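PDB 4WHB: phenylurea hydrolase B from Mycobacterium brisbanense, which probably hydrolyses non-peptide carbon-nitrogen bonds, as in phenylurea herbicides such as diuron, as a metal-dependent member of the amidohydrolase superfamily. Local coordinates for residues C[50-62]-C[415-427]. Numbering follows the deposited sequence.
Sequences VDGNRRWMVPGYV and LADFVLLDQDPVD
R55 lays the start of its side chain against L420, its CB 3.7 Å from L420 CD2. The chain then runs on, extended from CG to NE, and its guanidinium is turned so that NH1 bonds to N53 O in the guanidinium plane and so ties the arginine to its own type II turn, G52 to R55. At W56 strand 418-421 comes alongside, antiparallel. The carbonyl of W56 takes the N-H of L421, N to O 2.8 Å. The W56 indole packs against the loop after strand 418-421: P425 CD sits over the five-membered ring, 3.7 Å from its centroid, and D424 CA over the six-membered ring, a pair of CH-pi contacts on one face. M57 points to the other side of the sheet, where SD stands 4.0 Å from the centroid of the F418 ring, over its face, a Met-aromatic contact; the bend at chi3 (51°) brings CE back to F418 CB. V58 shares the W56 side: its N donates to V419 O at 3.2 Å, while CG1 meets L421 CD1. Past P59, G60 N bonds to D417 O, 3.1 Å apart, approaching from above the carbonyl plane. Y61 then swings its ring across V419, whose CG2 rests over the ring face. The D417 carboxylate turns elsewhere, to a salt bridge with R136. Strand 418-421 is thus held between strands 56-63 and 435-440, and strand 56-63 continues beside the parallel strand 107-112: the C-terminal chain returns to pair with the N-terminal part, as in the composite beta domain that accompanies the TIM barrel of many amidohydrolases.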
loop_
_atom_site.group_PDB
_atom_site.type_symbol
_atom_site.label_atom_id
_atom_site.label_comp_id
_atom_site.label_asym_id
_atom_site.label_seq_id
_atom_site.Cartn_x
_atom_site.Cartn_y
_atom_site.Cartn_z
ATOM N N VAL C 50 -42.718 39.402 -21.231
ATOM C CA VAL C 50 -41.775 39.219 -20.114
ATOM C C VAL C 50 -41.225 40.599 -19.712
ATOM O O VAL C 50 -40.645 41.326 -20.528
ATOM C CB VAL C 50 -40.628 38.284 -20.456
ATOM C CG1 VAL C 50 -39.491 38.484 -19.470
ATOM C CG2 VAL C 50 -41.046 36.844 -20.420
ATOM N N ASP C 51 -41.427 40.965 -18.451
ATOM C CA ASP C 51 -41.056 42.297 -17.963
ATOM C C ASP C 51 -39.590 42.305 -17.588
ATOM O O ASP C 51 -39.167 41.559 -16.730
ATOM C CB ASP C 51 -41.920 42.683 -16.758
ATOM C CG ASP C 51 -41.558 44.027 -16.203
ATOM O OD1 ASP C 51 -42.008 45.034 -16.769
ATOM O OD2 ASP C 51 -40.831 44.084 -15.196
ATOM N N GLY C 52 -38.803 43.152 -18.228
ATOM C CA GLY C 52 -37.366 43.208 -17.962
ATOM C C GLY C 52 -36.888 44.425 -17.194
ATOM O O GLY C 52 -35.681 44.622 -17.088
ATOM N N ASN C 53 -37.813 45.221 -16.662
ATOM C CA ASN C 53 -37.429 46.389 -15.866
ATOM C C ASN C 53 -36.521 45.967 -14.699
ATOM O O ASN C 53 -36.661 44.859 -14.120
ATOM C CB ASN C 53 -38.653 47.118 -15.301
ATOM C CG ASN C 53 -39.818 47.194 -16.285
ATOM O OD1 ASN C 53 -39.676 46.874 -17.474
ATOM N ND2 ASN C 53 -40.976 47.599 -15.783
ATOM N N ARG C 54 -35.550 46.825 -14.395
ATOM C CA ARG C 54 -34.708 46.616 -13.234
ATOM C C ARG C 54 -33.939 45.314 -13.340
ATOM O O ARG C 54 -33.578 44.755 -12.324
ATOM C CB ARG C 54 -35.545 46.608 -11.934
ATOM C CG ARG C 54 -36.543 47.738 -11.804
ATOM C CD ARG C 54 -35.823 49.010 -11.372
ATOM N NE ARG C 54 -36.693 50.171 -11.390
ATOM C CZ ARG C 54 -37.190 50.702 -12.498
ATOM N NH1 ARG C 54 -36.943 50.189 -13.673
ATOM N NH2 ARG C 54 -37.972 51.757 -12.456
ATOM N N ARG C 55 -33.681 44.823 -14.546
ATOM C CA ARG C 55 -32.830 43.654 -14.703
ATOM C C ARG C 55 -31.805 43.805 -15.824
ATOM O O ARG C 55 -31.801 44.805 -16.525
ATOM C CB ARG C 55 -33.684 42.404 -14.939
ATOM C CG ARG C 55 -34.311 41.882 -13.669
ATOM C CD ARG C 55 -35.586 41.144 -13.941
ATOM N NE ARG C 55 -36.200 40.698 -12.677
ATOM C CZ ARG C 55 -36.778 41.513 -11.797
ATOM N NH1 ARG C 55 -36.843 42.810 -12.014
ATOM N NH2 ARG C 55 -37.323 41.024 -10.703
ATOM N N TRP C 56 -30.946 42.801 -15.990
ATOM C CA TRP C 56 -29.948 42.797 -17.026
ATOM C C TRP C 56 -30.122 41.569 -17.834
ATOM O O TRP C 56 -30.630 40.544 -17.357
ATOM C CB TRP C 56 -28.546 42.744 -16.417
ATOM C CG TRP C 56 -27.977 44.082 -16.197
ATOM C CD1 TRP C 56 -27.031 44.705 -16.950
ATOM C CD2 TRP C 56 -28.341 44.988 -15.160
ATOM N NE1 TRP C 56 -26.811 45.960 -16.453
ATOM C CE2 TRP C 56 -27.586 46.147 -15.344
ATOM C CE3 TRP C 56 -29.229 44.919 -14.087
ATOM C CZ2 TRP C 56 -27.724 47.248 -14.537
ATOM C CZ3 TRP C 56 -29.337 46.020 -13.255
ATOM C CH2 TRP C 56 -28.574 47.157 -13.474
ATOM N N MET C 57 -29.692 41.646 -19.085
ATOM C CA MET C 57 -29.518 40.432 -19.877
ATOM C C MET C 57 -28.055 40.305 -20.221
ATOM O O MET C 57 -27.440 41.225 -20.783
ATOM C CB MET C 57 -30.349 40.453 -21.156
ATOM C CG MET C 57 -31.660 39.684 -21.061
ATOM S SD MET C 57 -32.451 39.560 -22.663
ATOM C CE MET C 57 -31.118 38.944 -23.647
ATOM N N VAL C 58 -27.491 39.164 -19.851
ATOM C CA VAL C 58 -26.174 38.779 -20.337
ATOM C C VAL C 58 -26.431 37.564 -21.210
ATOM O O VAL C 58 -27.469 36.881 -21.043
ATOM C CB VAL C 58 -25.205 38.453 -19.208
ATOM C CG1 VAL C 58 -24.905 39.696 -18.393
ATOM C CG2 VAL C 58 -25.778 37.381 -18.304
ATOM N N PRO C 59 -25.539 37.313 -22.168
ATOM C CA PRO C 59 -25.729 36.104 -22.954
ATOM C C PRO C 59 -25.694 34.894 -22.016
ATOM O O PRO C 59 -24.946 34.912 -21.050
ATOM C CB PRO C 59 -24.545 36.111 -23.940
ATOM C CG PRO C 59 -23.660 37.199 -23.456
ATOM C CD PRO C 59 -24.468 38.165 -22.680
ATOM N N GLY C 60 -26.537 33.889 -22.295
ATOM C CA GLY C 60 -26.543 32.652 -21.523
ATOM C C GLY C 60 -25.127 32.129 -21.371
ATOM O O GLY C 60 -24.363 32.070 -22.336
ATOM N N TYR C 61 -24.749 31.787 -20.149
ATOM C CA TYR C 61 -23.355 31.418 -19.864
ATOM C C TYR C 61 -22.987 30.146 -20.615
ATOM O O TYR C 61 -23.798 29.240 -20.812
ATOM C CB TYR C 61 -23.093 31.278 -18.368
ATOM C CG TYR C 61 -23.637 32.462 -17.575
ATOM C CD1 TYR C 61 -23.218 33.759 -17.807
ATOM C CD2 TYR C 61 -24.608 32.269 -16.595
ATOM C CE1 TYR C 61 -23.728 34.810 -17.074
ATOM C CE2 TYR C 61 -25.136 33.322 -15.862
ATOM C CZ TYR C 61 -24.693 34.586 -16.102
ATOM O OH TYR C 61 -25.226 35.616 -15.353
ATOM N N VAL C 62 -21.742 30.102 -21.058
ATOM C CA VAL C 62 -21.193 28.981 -21.802
ATOM C C VAL C 62 -19.950 28.520 -21.067
ATOM O O VAL C 62 -19.012 29.296 -20.848
ATOM C CB VAL C 62 -20.823 29.381 -23.232
ATOM C CG1 VAL C 62 -20.220 28.243 -23.978
ATOM C CG2 VAL C 62 -22.081 29.802 -23.951
ATOM N N LEU C 415 -29.516 31.446 -31.477
ATOM C CA LEU C 415 -30.301 30.670 -30.543
ATOM C C LEU C 415 -30.535 31.585 -29.360
ATOM O O LEU C 415 -29.637 32.288 -28.935
ATOM C CB LEU C 415 -29.566 29.404 -30.091
ATOM C CG LEU C 415 -29.715 28.106 -30.875
ATOM C CD1 LEU C 415 -28.899 27.024 -30.185
ATOM C CD2 LEU C 415 -31.171 27.754 -30.975
ATOM N N ALA C 416 -31.758 31.606 -28.841
ATOM C CA ALA C 416 -32.035 32.500 -27.764
ATOM C C ALA C 416 -31.795 31.780 -26.461
ATOM O O ALA C 416 -32.642 30.980 -26.011
ATOM C CB ALA C 416 -33.419 33.042 -27.851
ATOM N N ASP C 417 -30.612 32.047 -25.906
ATOM C CA ASP C 417 -30.233 31.528 -24.628
ATOM C C ASP C 417 -29.858 32.769 -23.857
ATOM O O ASP C 417 -28.959 33.522 -24.273
ATOM C CB ASP C 417 -29.002 30.589 -24.722
ATOM C CG ASP C 417 -29.208 29.433 -25.679
ATOM O OD1 ASP C 417 -30.308 28.817 -25.655
ATOM O OD2 ASP C 417 -28.251 29.121 -26.453
ATOM N N PHE C 418 -30.531 33.033 -22.756
ATOM C CA PHE C 418 -30.140 34.184 -21.992
ATOM C C PHE C 418 -30.460 34.064 -20.521
ATOM O O PHE C 418 -31.239 33.214 -20.095
ATOM C CB PHE C 418 -30.748 35.469 -22.582
ATOM C CG PHE C 418 -32.231 35.592 -22.446
ATOM C CD1 PHE C 418 -32.800 36.016 -21.269
ATOM C CD2 PHE C 418 -33.046 35.340 -23.528
ATOM C CE1 PHE C 418 -34.166 36.163 -21.164
ATOM C CE2 PHE C 418 -34.427 35.487 -23.433
ATOM C CZ PHE C 418 -34.993 35.888 -22.232
ATOM N N VAL C 419 -29.818 34.938 -19.754
ATOM C CA VAL C 419 -29.964 34.965 -18.330
ATOM C C VAL C 419 -30.295 36.404 -17.932
ATOM O O VAL C 419 -29.690 37.364 -18.481
ATOM C CB VAL C 419 -28.666 34.548 -17.673
ATOM C CG1 VAL C 419 -28.877 34.418 -16.176
ATOM C CG2 VAL C 419 -28.151 33.230 -18.266
ATOM N N LEU C 420 -31.269 36.570 -17.028
ATOM C CA LEU C 420 -31.582 37.885 -16.527
ATOM C C LEU C 420 -31.000 38.076 -15.131
ATOM O O LEU C 420 -31.212 37.228 -14.255
ATOM C CB LEU C 420 -33.091 38.078 -16.475
ATOM C CG LEU C 420 -33.827 38.543 -17.742
ATOM C CD1 LEU C 420 -34.762 37.409 -18.134
ATOM C CD2 LEU C 420 -34.642 39.811 -17.454
ATOM N N LEU C 421 -30.288 39.165 -14.894
ATOM C CA LEU C 421 -29.682 39.372 -13.560
ATOM C C LEU C 421 -30.473 40.358 -12.708
ATOM O O LEU C 421 -31.401 40.987 -13.177
ATOM C CB LEU C 421 -28.230 39.859 -13.690
ATOM C CG LEU C 421 -27.299 38.960 -14.472
ATOM C CD1 LEU C 421 -25.955 39.603 -14.560
ATOM C CD2 LEU C 421 -27.207 37.600 -13.792
ATOM N N ASP C 422 -30.083 40.492 -11.451
ATOM C CA ASP C 422 -30.755 41.430 -10.513
ATOM C C ASP C 422 -30.001 42.749 -10.321
ATOM O O ASP C 422 -30.563 43.703 -9.829
ATOM C CB ASP C 422 -30.866 40.772 -9.113
ATOM C CG ASP C 422 -32.082 41.153 -8.384
ATOM O OD1 ASP C 422 -32.712 42.136 -8.780
ATOM O OD2 ASP C 422 -32.424 40.442 -7.420
ATOM N N GLN C 423 -28.731 42.790 -10.708
ATOM C CA GLN C 423 -27.849 43.858 -10.300
ATOM C C GLN C 423 -26.679 44.053 -11.296
ATOM O O GLN C 423 -26.395 43.175 -12.102
ATOM C CB GLN C 423 -27.344 43.555 -8.882
ATOM C CG GLN C 423 -28.232 44.160 -7.802
ATOM C CD GLN C 423 -28.319 43.333 -6.550
ATOM O OE1 GLN C 423 -29.408 42.858 -6.220
ATOM N NE2 GLN C 423 -27.180 43.138 -5.855
ATOM N N ASP C 424 -26.007 45.201 -11.198
ATOM C CA ASP C 424 -24.943 45.589 -12.119
ATOM C C ASP C 424 -23.865 44.533 -12.159
ATOM O O ASP C 424 -23.262 44.235 -11.127
ATOM C CB ASP C 424 -24.317 46.923 -11.668
ATOM C CG ASP C 424 -24.376 48.008 -12.728
ATOM O OD1 ASP C 424 -25.482 48.334 -13.122
ATOM O OD2 ASP C 424 -23.381 48.607 -13.146
ATOM N N PRO C 425 -23.590 43.954 -13.344
ATOM C CA PRO C 425 -22.435 43.090 -13.464
ATOM C C PRO C 425 -21.104 43.809 -13.303
ATOM O O PRO C 425 -20.089 43.147 -13.157
ATOM C CB PRO C 425 -22.556 42.534 -14.880
ATOM C CG PRO C 425 -23.995 42.521 -15.130
ATOM C CD PRO C 425 -24.484 43.785 -14.495
ATOM N N VAL C 426 -21.089 45.139 -13.349
ATOM C CA VAL C 426 -19.824 45.900 -13.403
ATOM C C VAL C 426 -19.431 46.611 -12.103
ATOM O O VAL C 426 -20.256 47.218 -11.401
ATOM C CB VAL C 426 -19.816 46.892 -14.554
ATOM C CG1 VAL C 426 -18.386 47.162 -14.929
ATOM C CG2 VAL C 426 -20.560 46.331 -15.750
ATOM N N ASP C 427 -18.121 46.508 -11.850
ATOM C CA ASP C 427 -17.412 46.802 -10.581
ATOM C C ASP C 427 -17.633 45.668 -9.617
ATOM O O ASP C 427 -16.746 45.362 -8.779
ATOM C CB ASP C 427 -17.761 48.147 -9.916
ATOM C CG ASP C 427 -16.984 48.360 -8.617
ATOM O OD1 ASP C 427 -15.893 47.778 -8.423
ATOM O OD2 ASP C 427 -17.478 49.109 -7.759
#